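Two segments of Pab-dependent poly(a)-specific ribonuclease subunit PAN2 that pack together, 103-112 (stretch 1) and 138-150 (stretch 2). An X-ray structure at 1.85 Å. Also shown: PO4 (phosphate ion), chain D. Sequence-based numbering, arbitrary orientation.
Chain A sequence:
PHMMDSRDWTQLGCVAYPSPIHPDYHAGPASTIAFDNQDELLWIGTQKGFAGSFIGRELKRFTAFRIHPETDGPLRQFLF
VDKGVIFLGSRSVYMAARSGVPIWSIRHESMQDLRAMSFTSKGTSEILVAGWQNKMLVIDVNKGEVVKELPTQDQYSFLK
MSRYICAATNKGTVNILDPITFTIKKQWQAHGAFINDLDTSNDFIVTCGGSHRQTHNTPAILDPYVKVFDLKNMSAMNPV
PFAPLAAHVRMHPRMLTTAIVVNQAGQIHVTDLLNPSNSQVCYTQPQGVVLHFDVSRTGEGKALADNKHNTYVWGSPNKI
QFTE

Stretch 1 103-112: IWSIRHESMQ
Stretch 2 (138-150) VIDVNKGEVVKEL

Stretch 1 is the end of a strand, 103-106, that runs into a loop closed by a type I beta turn from His108 to Met111 (Met111 N to His108 O, 2.9 Å). Stretch 2 is a hairpin. Strands 138-140 and 145-150 pair through Val138 N to Lys148 O (2.9 Å), Val147 N to Val138 O (2.8 Å) and Asp140 N to Glu145 O (2.9 Å); the connection takes helical phi/psi at 141-143 and then 68/47 at Gly144, whose N reaches Asp140 O at 2.7 Å. No backbone-to-backbone hydrogen bond joins the stretches. Their register, by CA separation, is Trp104-Gly144 5.8 Å, Ile106-Glu145 6.9 Å and Ser110-Glu149 8.4 Å, so stretch 1 and the 145-150 strand advance in the same sense while diverging.

Trp104 (chi1 49°, p; chi2 -109°) lays its indole against the hairpin turn. Gly144 CA sits 3.4 Å from the centroid of the five-membered ring, 6° off the normal, a CH-pi contact over the face. An ideal CB on Gly144 would fall 2.5 Å from Trp104 CG, so this approach requires a bare CA, and the positive phi also favours glycine. At the ring edge, Trp104 NE1 donates to Val141 O (3.0 Å, 149°), satisfying the indole's polar group.

Beyond it, Ile106 (m, t) points toward the hairpin: its CD1 lies 3.7 Å from Ile139 CG2, and its CG2 3.9 Å from Val146 CG2 (Val146 chi1 t). Met111 (m, t, t) leaves its backbone sideways, yet its extended chain brings CE within 4.0 Å of Ile139 CD1, enlarging the apolar cluster.

The far end is polar. His108 (t, chi2 -82°) accepts Ser110 N at ND1 (2.9 Å, 164°), bracing the turn. Ser110 (m) donates OG to Glu149 OE2 at 2.8 Å, with Glu149 extended (t, t). The stretches together bury 470 Å².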

ATOM      1  N   ILE A 103      18.485   7.514 -17.050  1.00 29.72           N
ATOM      2  CA  ILE A 103      19.205   8.513 -17.825  1.00 31.41           C
ATOM      3  C   ILE A 103      18.232   9.445 -18.548  1.00 34.19           C
ATOM      4  O   ILE A 103      18.329  10.668 -18.397  1.00 33.23           O
ATOM      5  CB  ILE A 103      20.173   7.855 -18.830  1.00 29.69           C
ATOM      6  CG1 ILE A 103      21.341   7.212 -18.073  1.00 29.85           C
ATOM      7  CG2 ILE A 103      20.684   8.876 -19.837  1.00 31.24           C
ATOM      8  CD1 ILE A 103      22.305   6.442 -18.950  1.00 30.66           C
ATOM      9  N   TRP A 104      17.321   8.887 -19.350  1.00 31.52           N
ATOM     10  CA  TRP A 104      16.188   9.668 -19.852  1.00 33.48           C
ATOM     11  C   TRP A 104      14.965   8.829 -20.217  1.00 30.04           C
ATOM     12  O   TRP A 104      15.005   7.598 -20.256  1.00 28.31           O
ATOM     13  CB  TRP A 104      16.584  10.542 -21.059  1.00 33.21           C
ATOM     14  CG  TRP A 104      17.351   9.895 -22.227  1.00 31.15           C
ATOM     15  CD1 TRP A 104      18.665  10.101 -22.542  1.00 30.43           C
ATOM     16  CD2 TRP A 104      16.832   9.010 -23.242  1.00 32.10           C
ATOM     17  NE1 TRP A 104      19.004   9.392 -23.672  1.00 31.68           N
ATOM     18  CE2 TRP A 104      17.902   8.711 -24.120  1.00 31.28           C
ATOM     19  CE3 TRP A 104      15.575   8.435 -23.491  1.00 27.67           C
ATOM     20  CZ2 TRP A 104      17.757   7.866 -25.223  1.00 31.04           C
ATOM     21  CZ3 TRP A 104      15.434   7.591 -24.589  1.00 28.86           C
ATOM     22  CH2 TRP A 104      16.521   7.314 -25.442  1.00 25.02           C
ATOM     23  N   SER A 105      13.863   9.523 -20.466  1.00 26.44           N
ATOM     24  CA  SER A 105      12.587   8.874 -20.735  1.00 27.25           C
ATOM     25  C   SER A 105      11.855   9.666 -21.804  1.00 29.37           C
ATOM     26  O   SER A 105      11.658  10.870 -21.667  1.00 30.71           O
ATOM     27  CB  SER A 105      11.750   8.778 -19.450  1.00 36.08           C
ATOM     28  OG  SER A 105      10.515   8.117 -19.689  1.00 44.28           O
ATOM     29  N   ILE A 106      11.480   9.001 -22.891  1.00 28.95           N
ATOM     30  CA  ILE A 106      10.775   9.675 -23.959  1.00 31.07           C
ATOM     31  C   ILE A 106       9.448   8.960 -24.206  1.00 26.73           C
ATOM     32  O   ILE A 106       9.411   7.774 -24.530  1.00 30.59           O
ATOM     33  CB  ILE A 106      11.617   9.723 -25.260  1.00 29.17           C
ATOM     34  CG1 ILE A 106      12.935  10.470 -25.010  1.00 30.56           C
ATOM     35  CG2 ILE A 106      10.830  10.388 -26.375  1.00 32.12           C
ATOM     36  CD1 ILE A 106      13.871  10.516 -26.219  1.00 27.65           C
ATOM     37  N   ARG A 107       8.356   9.688 -24.017  1.00 28.18           N
ATOM     38  CA  ARG A 107       7.023   9.133 -24.222  1.00 32.57           C
ATOM     39  C   ARG A 107       6.273  10.100 -25.123  1.00 35.78           C
ATOM     40  O   ARG A 107       5.492  10.934 -24.658  1.00 32.11           O
ATOM     41  CB  ARG A 107       6.297   8.919 -22.889  1.00 33.55           C
ATOM     42  CG  ARG A 107       5.069   8.006 -23.000  1.00 33.64           C
ATOM     43  CD  ARG A 107       4.346   7.793 -21.667  1.00 38.42           C
ATOM     44  NE  ARG A 107       3.221   6.879 -21.865  1.00 35.15           N
ATOM     45  CZ  ARG A 107       3.319   5.548 -21.820  1.00 30.63           C
ATOM     46  NH1 ARG A 107       4.481   4.968 -21.545  1.00 28.41           N
ATOM     47  NH2 ARG A 107       2.252   4.795 -22.051  1.00 27.66           N
ATOM     48  N   HIS A 108       6.556   9.994 -26.417  1.00 31.90           N
ATOM     49  CA  HIS A 108       6.068  10.924 -27.435  1.00 32.67           C
ATOM     50  C   HIS A 108       4.691  10.479 -27.941  1.00 32.77           C
ATOM     51  O   HIS A 108       4.416   9.277 -28.003  1.00 30.37           O
ATOM     52  CB  HIS A 108       7.097  10.988 -28.575  1.00 31.77           C
ATOM     53  CG  HIS A 108       6.857  12.071 -29.577  1.00 34.20           C
ATOM     54  ND1 HIS A 108       5.955  11.944 -30.614  1.00 38.04           N
ATOM     55  CD2 HIS A 108       7.447  13.279 -29.739  1.00 38.67           C
ATOM     56  CE1 HIS A 108       5.980  13.038 -31.353  1.00 36.82           C
ATOM     57  NE2 HIS A 108       6.879  13.863 -30.846  1.00 39.30           N
ATOM     58  N   GLU A 109       3.832  11.440 -28.288  1.00 30.62           N
ATOM     59  CA  GLU A 109       2.482  11.139 -28.775  1.00 38.16           C
ATOM     60  C   GLU A 109       2.471  10.263 -30.022  1.00 35.15           C
ATOM     61  O   GLU A 109       1.529   9.516 -30.240  1.00 36.81           O
ATOM     62  CB  GLU A 109       1.716  12.428 -29.073  1.00 42.96           C
ATOM     63  CG  GLU A 109       1.328  13.216 -27.839  1.00 61.24           C
ATOM     64  CD  GLU A 109       0.489  14.442 -28.172  1.00 76.14           C
ATOM     65  OE1 GLU A 109       0.027  14.555 -29.334  1.00 78.14           O
ATOM     66  OE2 GLU A 109       0.298  15.294 -27.273  1.00 80.00           O
ATOM     67  N   SER A 110       3.513  10.352 -30.839  1.00 37.93           N
ATOM     68  CA  SER A 110       3.567   9.575 -32.075  1.00 33.46           C
ATOM     69  C   SER A 110       4.098   8.167 -31.833  1.00 35.06           C
ATOM     70  O   SER A 110       4.226   7.375 -32.765  1.00 38.44           O
ATOM     71  CB  SER A 110       4.429  10.284 -33.118  1.00 37.42           C
ATOM     72  OG  SER A 110       3.829  11.503 -33.526  1.00 42.05           O
ATOM     73  N   MET A 111       4.415   7.857 -30.581  1.00 30.75           N
ATOM     74  CA  MET A 111       4.810   6.502 -30.222  1.00 25.23           C
ATOM     75  C   MET A 111       3.566   5.707 -29.854  1.00 29.81           C
ATOM     76  O   MET A 111       3.170   5.661 -28.689  1.00 34.21           O
ATOM     77  CB  MET A 111       5.819   6.511 -29.067  1.00 28.40           C
ATOM     78  CG  MET A 111       7.094   7.237 -29.398  1.00 27.69           C
ATOM     79  SD  MET A 111       8.195   7.379 -27.972  1.00 29.68           S
ATOM     80  CE  MET A 111       9.656   8.079 -28.738  1.00 29.21           C
ATOM     81  N   GLN A 112       2.947   5.086 -30.859  1.00 31.37           N
ATOM     82  CA  GLN A 112       1.691   4.377 -30.650  1.00 32.31           C
ATOM     83  C   GLN A 112       1.878   2.869 -30.602  1.00 26.62           C
ATOM     84  O   GLN A 112       1.233   2.188 -29.807  1.00 31.51           O
ATOM     85  CB  GLN A 112       0.683   4.752 -31.735  1.00 32.93           C
ATOM     86  CG  GLN A 112       0.100   6.147 -31.542  1.00 45.70           C
ATOM     87  CD  GLN A 112      -0.451   6.361 -30.129  1.00 59.49           C
ATOM     88  OE1 GLN A 112      -1.241   5.557 -29.623  1.00 58.28           O
ATOM     89  NE2 GLN A 112      -0.027   7.450 -29.485  1.00 62.25           N
ATOM     90  N   VAL A 138      13.195  10.177 -34.976  1.00 27.25           N
ATOM     91  CA  VAL A 138      14.638  10.226 -34.824  1.00 24.72           C
ATOM     92  C   VAL A 138      14.955  10.811 -33.437  1.00 28.34           C
ATOM     93  O   VAL A 138      14.444  11.870 -33.070  1.00 30.61           O
ATOM     94  CB  VAL A 138      15.293  11.068 -35.936  1.00 26.66           C
ATOM     95  CG1 VAL A 138      16.794  10.995 -35.818  1.00 30.52           C
ATOM     96  CG2 VAL A 138      14.845  10.582 -37.318  1.00 29.88           C
ATOM     97  N   ILE A 139      15.782  10.109 -32.667  1.00 27.21           N
ATOM     98  CA  ILE A 139      16.101  10.514 -31.293  1.00 29.98           C
ATOM     99  C   ILE A 139      17.592  10.793 -31.107  1.00 32.77           C
ATOM    100  O   ILE A 139      18.438   9.969 -31.482  1.00 27.37           O
ATOM    101  CB  ILE A 139      15.652   9.426 -30.278  1.00 29.91           C
ATOM    102  CG1 ILE A 139      14.123   9.378 -30.204  1.00 28.11           C
ATOM    103  CG2 ILE A 139      16.251   9.679 -28.895  1.00 31.76           C
ATOM    104  CD1 ILE A 139      13.549   8.140 -29.498  1.00 26.23           C
ATOM    105  N   ASP A 140      17.897  11.967 -30.548  1.00 30.25           N
ATOM    106  CA  ASP A 140      19.247  12.325 -30.109  1.00 31.39           C
ATOM    107  C   ASP A 140      19.505  11.597 -28.798  1.00 32.82           C
ATOM    108  O   ASP A 140      18.869  11.891 -27.783  1.00 33.79           O
ATOM    109  CB  ASP A 140      19.380  13.847 -29.930  1.00 32.00           C
ATOM    110  CG  ASP A 140      20.808  14.301 -29.575  1.00 36.58           C
ATOM    111  OD1 ASP A 140      21.573  13.562 -28.913  1.00 37.07           O
ATOM    112  OD2 ASP A 140      21.155  15.440 -29.941  1.00 43.04           O
ATOM    113  N   VAL A 141      20.432  10.648 -28.831  1.00 28.17           N
ATOM    114  CA  VAL A 141      20.717   9.791 -27.686  1.00 27.46           C
ATOM    115  C   VAL A 141      21.447  10.560 -26.575  1.00 32.35           C
ATOM    116  O   VAL A 141      21.294  10.262 -25.386  1.00 31.91           O
ATOM    117  CB  VAL A 141      21.535   8.555 -28.140  1.00 26.80           C
ATOM    118  CG1 VAL A 141      21.950   7.703 -26.965  1.00 28.43           C
ATOM    119  CG2 VAL A 141      20.675   7.700 -29.119  1.00 23.32           C
ATOM    120  N   ASN A 142      22.208  11.574 -26.959  1.00 30.57           N
ATOM    121  CA  ASN A 142      22.920  12.371 -25.963  1.00 35.35           C
ATOM    122  C   ASN A 142      21.982  13.290 -25.192  1.00 39.54           C
ATOM    123  O   ASN A 142      22.082  13.404 -23.971  1.00 37.54           O
ATOM    124  CB  ASN A 142      24.030  13.176 -26.630  1.00 39.57           C
ATOM    125  CG  ASN A 142      25.109  12.291 -27.202  1.00 47.64           C
ATOM    126  OD1 ASN A 142      25.522  11.318 -26.572  1.00 53.40           O
ATOM    127  ND2 ASN A 142      25.553  12.602 -28.411  1.00 51.79           N
ATOM    128  N   LYS A 143      21.060  13.931 -25.903  1.00 36.38           N
ATOM    129  CA  LYS A 143      20.137  14.867 -25.271  1.00 38.81           C
ATOM    130  C   LYS A 143      18.887  14.169 -24.746  1.00 38.82           C
ATOM    131  O   LYS A 143      18.210  14.680 -23.859  1.00 34.72           O
ATOM    132  CB  LYS A 143      19.745  15.974 -26.251  1.00 40.60           C
ATOM    133  CG  LYS A 143      20.853  17.001 -26.516  1.00 42.87           C
ATOM    134  CD  LYS A 143      20.374  18.062 -27.495  1.00 51.83           C
ATOM    135  CE  LYS A 143      21.445  19.092 -27.806  1.00 58.81           C
ATOM    136  NZ  LYS A 143      21.086  19.845 -29.046  1.00 63.28           N
ATOM    137  N   GLY A 144      18.580  12.998 -25.297  1.00 32.48           N
ATOM    138  CA  GLY A 144      17.377  12.285 -24.916  1.00 33.71           C
ATOM    139  C   GLY A 144      16.123  13.013 -25.368  1.00 39.16           C
ATOM    140  O   GLY A 144      15.178  13.203 -24.593  1.00 32.78           O
ATOM    141  N   GLU A 145      16.120  13.441 -26.624  1.00 36.31           N
ATOM    142  CA  GLU A 145      14.957  14.103 -27.190  1.00 33.97           C
ATOM    143  C   GLU A 145      14.728  13.695 -28.644  1.00 35.23           C
ATOM    144  O   GLU A 145      15.673  13.394 -29.380  1.00 32.56           O
ATOM    145  CB  GLU A 145      15.104  15.621 -27.089  1.00 42.42           C
ATOM    146  CG  GLU A 145      16.280  16.193 -27.853  1.00 51.86           C
ATOM    147  CD  GLU A 145      16.606  17.632 -27.457  1.00 59.31           C
ATOM    148  OE1 GLU A 145      16.343  18.015 -26.292  1.00 58.64           O
ATOM    149  OE2 GLU A 145      17.140  18.377 -28.312  1.00 55.22           O
ATOM    150  N   VAL A 146      13.461  13.685 -29.039  1.00 33.59           N
ATOM    151  CA  VAL A 146      13.084  13.540 -30.436  1.00 34.01           C
ATOM    152  C   VAL A 146      13.546  14.769 -31.205  1.00 37.66           C
ATOM    153  O   VAL A 146      13.270  15.896 -30.798  1.00 39.00           O
ATOM    154  CB  VAL A 146      11.558  13.366 -30.593  1.00 35.65           C
ATOM    155  CG1 VAL A 146      11.164  13.368 -32.070  1.00 33.31           C
ATOM    156  CG2 VAL A 146      11.102  12.080 -29.918  1.00 31.35           C
ATOM    157  N   VAL A 147      14.259  14.558 -32.309  1.00 34.33           N
ATOM    158  CA  VAL A 147      14.756  15.673 -33.113  1.00 40.60           C
ATOM    159  C   VAL A 147      14.054  15.746 -34.465  1.00 39.04           C
ATOM    160  O   VAL A 147      14.127  16.754 -35.162  1.00 44.13           O
ATOM    161  CB  VAL A 147      16.276  15.574 -33.343  1.00 43.59           C
ATOM    162  CG1 VAL A 147      17.012  15.737 -32.027  1.00 45.98           C
ATOM    163  CG2 VAL A 147      16.631  14.245 -33.999  1.00 44.60           C
ATOM    164  N   LYS A 148      13.367  14.672 -34.830  1.00 37.12           N
ATOM    165  CA  LYS A 148      12.703  14.615 -36.119  1.00 37.21           C
ATOM    166  C   LYS A 148      11.582  13.590 -36.103  1.00 34.02           C
ATOM    167  O   LYS A 148      11.689  12.549 -35.454  1.00 32.54           O
ATOM    168  CB  LYS A 148      13.720  14.278 -37.212  1.00 44.97           C
ATOM    169  CG  LYS A 148      13.299  14.640 -38.616  1.00 51.63           C
ATOM    170  CD  LYS A 148      14.529  14.791 -39.492  1.00 54.89           C
ATOM    171  CE  LYS A 148      14.200  15.486 -40.804  1.00 62.26           C
ATOM    172  NZ  LYS A 148      15.341  16.342 -41.266  1.00 64.89           N
ATOM    173  N   GLU A 149      10.506  13.900 -36.814  1.00 39.80           N
ATOM    174  CA  GLU A 149       9.419  12.954 -37.025  1.00 43.38           C
ATOM    175  C   GLU A 149       9.273  12.718 -38.521  1.00 38.05           C
ATOM    176  O   GLU A 149       9.259  13.674 -39.288  1.00 38.66           O
ATOM    177  CB  GLU A 149       8.121  13.487 -36.418  1.00 51.35           C
ATOM    178  CG  GLU A 149       6.920  12.586 -36.604  1.00 56.77           C
ATOM    179  CD  GLU A 149       5.740  13.011 -35.749  1.00 62.73           C
ATOM    180  OE1 GLU A 149       5.943  13.791 -34.790  1.00 62.12           O
ATOM    181  OE2 GLU A 149       4.610  12.567 -36.039  1.00 68.85           O
ATOM    182  N   LEU A 150       9.183  11.457 -38.940  1.00 35.49           N
ATOM    183  CA  LEU A 150       9.106  11.132 -40.363  1.00 40.90           C
ATOM    184  C   LEU A 150       7.897  10.271 -40.705  1.00 36.70           C
ATOM    185  O   LEU A 150       7.546   9.364 -39.959  1.00 35.77           O
ATOM    186  CB  LEU A 150      10.376  10.406 -40.808  1.00 39.72           C
ATOM    187  CG  LEU A 150      11.685  11.118 -40.476  1.00 44.56           C
ATOM    188  CD1 LEU A 150      12.845  10.137 -40.474  1.00 40.63           C
ATOM    189  CD2 LEU A 150      11.917  12.232 -41.469  1.00 44.87           C
TER
HETATM  190  P   PO4 D 401      -0.508   7.702 -22.077  0.50 51.25           P
HETATM  191  O1  PO4 D 401      -1.277   7.920 -23.359  0.50 53.98           O
HETATM  192  O2  PO4 D 401      -0.426   6.217 -21.806  0.50 50.07           O
HETATM  193  O3  PO4 D 401       0.878   8.286 -22.212  0.50 48.55           O
HETATM  194  O4  PO4 D 401      -1.218   8.393 -20.932  0.50 48.72           O